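Local coordinates for host-nuclease inhibitor protein Gam, putative (Desulfovibrio vulgaris, PDB 2P2U) that probably binds double-stranded DNA and may shield DNA ends from host nucleases, like phage Mu Gam, at the interface of chains A and B. Numbering follows the deposited sequence. Chains: chain A/B, Host-nuclease inhibitor protein Gam, putative.

Contact 1: the interface of chains A and B. Residues chain A 19, 22-23; chain B 90.
The phenyl ring of B:Phe90 lies against A:Ala23 on the long helix 15-74, a worked example of an aromatic side chain using the small residue of a helix as its seat. B:Phe90 comes from a loop just ahead of strand 91-92 and gives up 60 Å² to the partner, the largest share in the patch. A:Ala23 follows with 30 Å².

The ring approaches face-on. The CA of A:Ala23 stands 3.7 Å above the ring plane of B:Phe90, displaced from the middle toward the rim. It is the side of the ring carrying CD1 and CE1 that passes beneath the alanine, while CZ of B:Phe90 keeps 3.8 Å from the methyl carbon CB of A:Ala23. The methyl thus meets one flank of the ring rather than its centre. In B:Phe90, CG sits anti to the carbonyl carbon and beside the backbone N (chi1 -79°), a turn that carries the ring up from the loop to the helix surface.

Around this seat the helix offers mainly backbone. A:Leu22 takes part through its carbonyl, whose O lies 3.7 Å from CG of B:Phe90, at the root of the ring. One helical turn before A:Ala23, the carbonyl O of A:Glu19 comes to 3.7 Å from CD1 of B:Phe90. The small side chain of A:Ala23, flanked by these two carbonyls, appears to leave the ring to lie close along the helix backbone.

At this resolution the exact closeness of the packing deserves little weight, but the pairing of groups is plain. The site fastens a loop of one chain to the early part of the other chain's long helix, and it presumably helps keep the two chains in register if the pair seen here is the working dimer.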
ATOM      1  N   GLU A  19       1.087  40.035  -1.463  1.00 63.82           N
ATOM      2  CA  GLU A  19       2.540  40.027  -1.253  1.00 63.05           C
ATOM      3  C   GLU A  19       2.969  39.669   0.186  1.00 61.55           C
ATOM      4  O   GLU A  19       3.864  38.873   0.349  1.00 60.54           O
ATOM      5  CB  GLU A  19       3.035  41.420  -1.563  1.00 63.56           C
ATOM      6  CG  GLU A  19       4.150  41.525  -2.577  1.00 67.67           C
ATOM      7  CD  GLU A  19       5.061  42.730  -2.222  1.00 72.11           C
ATOM      8  OE1 GLU A  19       4.524  43.870  -2.151  1.00 74.07           O
ATOM      9  OE2 GLU A  19       6.283  42.528  -1.978  1.00 70.63           O
ATOM     10  N   LEU A  22       1.740  35.921   0.983  1.00 56.67           N
ATOM     11  CA  LEU A  22       2.646  34.983   0.285  1.00 56.85           C
ATOM     12  C   LEU A  22       4.102  35.048   0.711  1.00 58.54           C
ATOM     13  O   LEU A  22       4.952  34.427   0.055  1.00 59.18           O
ATOM     14  CB  LEU A  22       2.693  35.184  -1.225  1.00 56.03           C
ATOM     15  CG  LEU A  22       1.550  35.171  -2.215  1.00 54.84           C
ATOM     16  CD1 LEU A  22       2.102  34.665  -3.500  1.00 54.64           C
ATOM     17  CD2 LEU A  22       0.440  34.296  -1.751  1.00 55.26           C
ATOM     18  N   ALA A  23       4.445  35.854   1.723  1.00 59.59           N
ATOM     19  CA  ALA A  23       5.821  35.802   2.248  1.00 59.20           C
ATOM     20  C   ALA A  23       5.746  34.917   3.501  1.00 59.32           C
ATOM     21  O   ALA A  23       6.578  34.004   3.683  1.00 58.74           O
ATOM     22  CB  ALA A  23       6.316  37.143   2.570  1.00 58.24           C
TER
ATOM     23  N   PHE B  90       7.367  36.598  -4.308  1.00 68.70           N
ATOM     24  CA  PHE B  90       7.447  35.428  -3.452  1.00 69.91           C
ATOM     25  C   PHE B  90       6.744  34.235  -4.057  1.00 70.66           C
ATOM     26  O   PHE B  90       6.973  33.087  -3.643  1.00 71.09           O
ATOM     27  CB  PHE B  90       6.825  35.733  -2.118  1.00 70.03           C
ATOM     28  CG  PHE B  90       7.699  36.501  -1.246  1.00 70.52           C
ATOM     29  CD1 PHE B  90       7.228  37.658  -0.624  1.00 72.60           C
ATOM     30  CD2 PHE B  90       9.024  36.088  -1.052  1.00 68.91           C
ATOM     31  CE1 PHE B  90       8.065  38.390   0.221  1.00 72.79           C
ATOM     32  CE2 PHE B  90       9.879  36.796  -0.232  1.00 70.38           C
ATOM     33  CZ  PHE B  90       9.401  37.961   0.425  1.00 71.84           C
TER

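Contact 2: the interface of chains A and B. Residues chain A 109, 113, 124, 126; chain B 129-131.
Helix 109-118 and strand 125-131 of chain A meet strand 125-131 of chain B from two directions, with A:Arg126 pairing edge to edge with B:Asp130 while A:Lys109 and A:Leu113 come from the helix side. The case illustrates how a strand can be held at once by its backbone and by its side chains.

A:Arg126 and B:Asp130 form an antiparallel beta bridge. The amide N of A:Arg126 donates to the carbonyl O of B:Asp130 at 2.5 Å, almost straight at the hydrogen (169°). The return bond, from N of B:Asp130 to O of A:Arg126 at 2.7 Å, is more bent, its donor tilted from the carbonyl plane.

On the other flank A:Lys109, extended beyond CG, brings its ammonium NZ to 3.0 Å from the carboxylate OD2 of B:Asp130. This is a salt bridge, though weak as a hydrogen bond; OD1 of B:Asp130 is nearly as close to NZ of A:Lys109, at 3.3 Å. The two side chains cross obliquely. CE of A:Lys109 lies 3.7 Å from the CG2 methyl of B:Val131, the side chains running past each other in opposite directions.

One turn along the helix, CD2 of A:Leu113 packs on CG2 of B:Val131 at 3.6 Å. With CG1 of B:Val131 anti to the backbone N (chi1 179°), CG2 is left facing the helix. CD1 of A:Leu113 turns instead toward the B:Glu129 backbone.

The site joins strands across the two chains and packs helix 109-118 of A over one face and the far edge of the B strand, probably stabilising an intertwined dimer if the deposited pair is the biological one.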
ATOM      1  N   LYS A 109       0.811 -17.831 -15.308  1.00 44.40           N
ATOM      2  CA  LYS A 109      -0.552 -17.630 -14.800  1.00 45.91           C
ATOM      3  C   LYS A 109      -1.509 -17.043 -15.861  1.00 44.20           C
ATOM      4  O   LYS A 109      -2.701 -17.327 -15.854  1.00 45.36           O
ATOM      5  CB  LYS A 109      -0.481 -16.821 -13.484  1.00 46.39           C
ATOM      6  CG  LYS A 109      -1.667 -15.915 -13.177  1.00 50.06           C
ATOM      7  CD  LYS A 109      -1.662 -15.510 -11.696  1.00 51.08           C
ATOM      8  CE  LYS A 109      -3.061 -15.034 -11.154  1.00 51.58           C
ATOM      9  NZ  LYS A 109      -2.771 -14.542  -9.739  1.00 54.95           N
ATOM     10  N   LEU A 113      -5.149 -18.721 -17.185  1.00 34.16           N
ATOM     11  CA  LEU A 113      -6.393 -17.966 -17.477  1.00 34.29           C
ATOM     12  C   LEU A 113      -6.998 -18.249 -18.854  1.00 33.59           C
ATOM     13  O   LEU A 113      -8.201 -18.319 -18.983  1.00 33.69           O
ATOM     14  CB  LEU A 113      -6.143 -16.462 -17.397  1.00 33.77           C
ATOM     15  CG  LEU A 113      -5.924 -16.152 -15.926  1.00 36.27           C
ATOM     16  CD1 LEU A 113      -5.437 -14.744 -15.654  1.00 32.72           C
ATOM     17  CD2 LEU A 113      -7.227 -16.418 -15.150  1.00 38.73           C
ATOM     18  N   GLY A 124     -13.249 -20.105 -12.339  1.00 53.42           N
ATOM     19  CA  GLY A 124     -11.847 -20.057 -12.124  1.00 52.40           C
ATOM     20  C   GLY A 124     -11.216 -18.677 -12.161  1.00 52.21           C
ATOM     21  O   GLY A 124     -10.036 -18.528 -11.782  1.00 52.15           O
ATOM     22  N   ARG A 126     -10.898 -14.417 -11.622  1.00 52.28           N
ATOM     23  CA  ARG A 126     -11.256 -13.207 -10.879  1.00 53.76           C
ATOM     24  C   ARG A 126     -11.044 -11.911 -11.682  1.00 53.31           C
ATOM     25  O   ARG A 126      -9.931 -11.639 -12.073  1.00 54.54           O
ATOM     26  CB  ARG A 126     -10.425 -13.152  -9.600  1.00 54.39           C
ATOM     27  CG  ARG A 126     -11.058 -13.795  -8.419  1.00 55.60           C
ATOM     28  CD  ARG A 126      -9.964 -14.243  -7.428  1.00 64.12           C
ATOM     29  NE  ARG A 126     -10.453 -14.188  -6.047  1.00 69.55           N
ATOM     30  CZ  ARG A 126     -11.558 -14.809  -5.590  1.00 71.27           C
ATOM     31  NH1 ARG A 126     -12.318 -15.568  -6.367  1.00 72.64           N
ATOM     32  NH2 ARG A 126     -11.916 -14.665  -4.328  1.00 72.72           N
TER
ATOM     33  N   GLU B 129      -7.278  -9.602 -14.725  1.00 51.76           N
ATOM     34  CA  GLU B 129      -7.853 -10.919 -14.498  1.00 52.59           C
ATOM     35  C   GLU B 129      -6.976 -11.727 -13.588  1.00 52.12           C
ATOM     36  O   GLU B 129      -5.780 -11.572 -13.547  1.00 52.61           O
ATOM     37  CB  GLU B 129      -8.092 -11.636 -15.836  1.00 52.43           C
ATOM     38  CG  GLU B 129      -9.410 -11.223 -16.487  1.00 55.64           C
ATOM     39  CD  GLU B 129      -9.637 -11.705 -17.932  1.00 57.17           C
ATOM     40  OE1 GLU B 129      -8.825 -11.296 -18.793  1.00 64.55           O
ATOM     41  OE2 GLU B 129     -10.659 -12.415 -18.236  1.00 60.32           O
ATOM     42  N   ASP B 130      -7.549 -12.629 -12.831  1.00 53.44           N
ATOM     43  CA  ASP B 130      -6.728 -13.365 -11.923  1.00 53.63           C
ATOM     44  C   ASP B 130      -7.282 -14.698 -11.658  1.00 52.56           C
ATOM     45  O   ASP B 130      -8.464 -14.852 -11.714  1.00 52.82           O
ATOM     46  CB  ASP B 130      -6.715 -12.638 -10.636  1.00 55.23           C
ATOM     47  CG  ASP B 130      -5.374 -12.536 -10.107  1.00 60.08           C
ATOM     48  OD1 ASP B 130      -4.550 -12.028 -10.942  1.00 65.18           O
ATOM     49  OD2 ASP B 130      -5.163 -12.968  -8.912  1.00 61.35           O
ATOM     50  N   VAL B 131      -6.435 -15.641 -11.285  1.00 51.98           N
ATOM     51  CA  VAL B 131      -6.875 -17.005 -11.120  1.00 51.47           C
ATOM     52  C   VAL B 131      -7.425 -17.111  -9.768  1.00 52.02           C
ATOM     53  O   VAL B 131      -6.841 -16.685  -8.862  1.00 52.80           O
ATOM     54  CB  VAL B 131      -5.720 -17.994 -11.242  1.00 51.10           C
ATOM     55  CG1 VAL B 131      -6.184 -19.409 -11.033  1.00 47.61           C
ATOM     56  CG2 VAL B 131      -5.065 -17.827 -12.594  1.00 51.70           C
TER

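About 55 Å separates the centres of contact 1 and contact 2, and they have no residue or secondary-structure element in common. Contact 1 uses the long helix and a loop, contact 2 the shorter helix and the strands of the chain's later part. The two-fold symmetry repeats each with the chains exchanged. Because contact 2 pairs strand 125-131 with its own copy antiparallel, its twin adjoins it near the axis, whereas contact 1 lies well away from that centre. Central sheet pairing and distant loop-to-helix packing would suit an elongated dimer, if the deposited pair is the one that forms in solution.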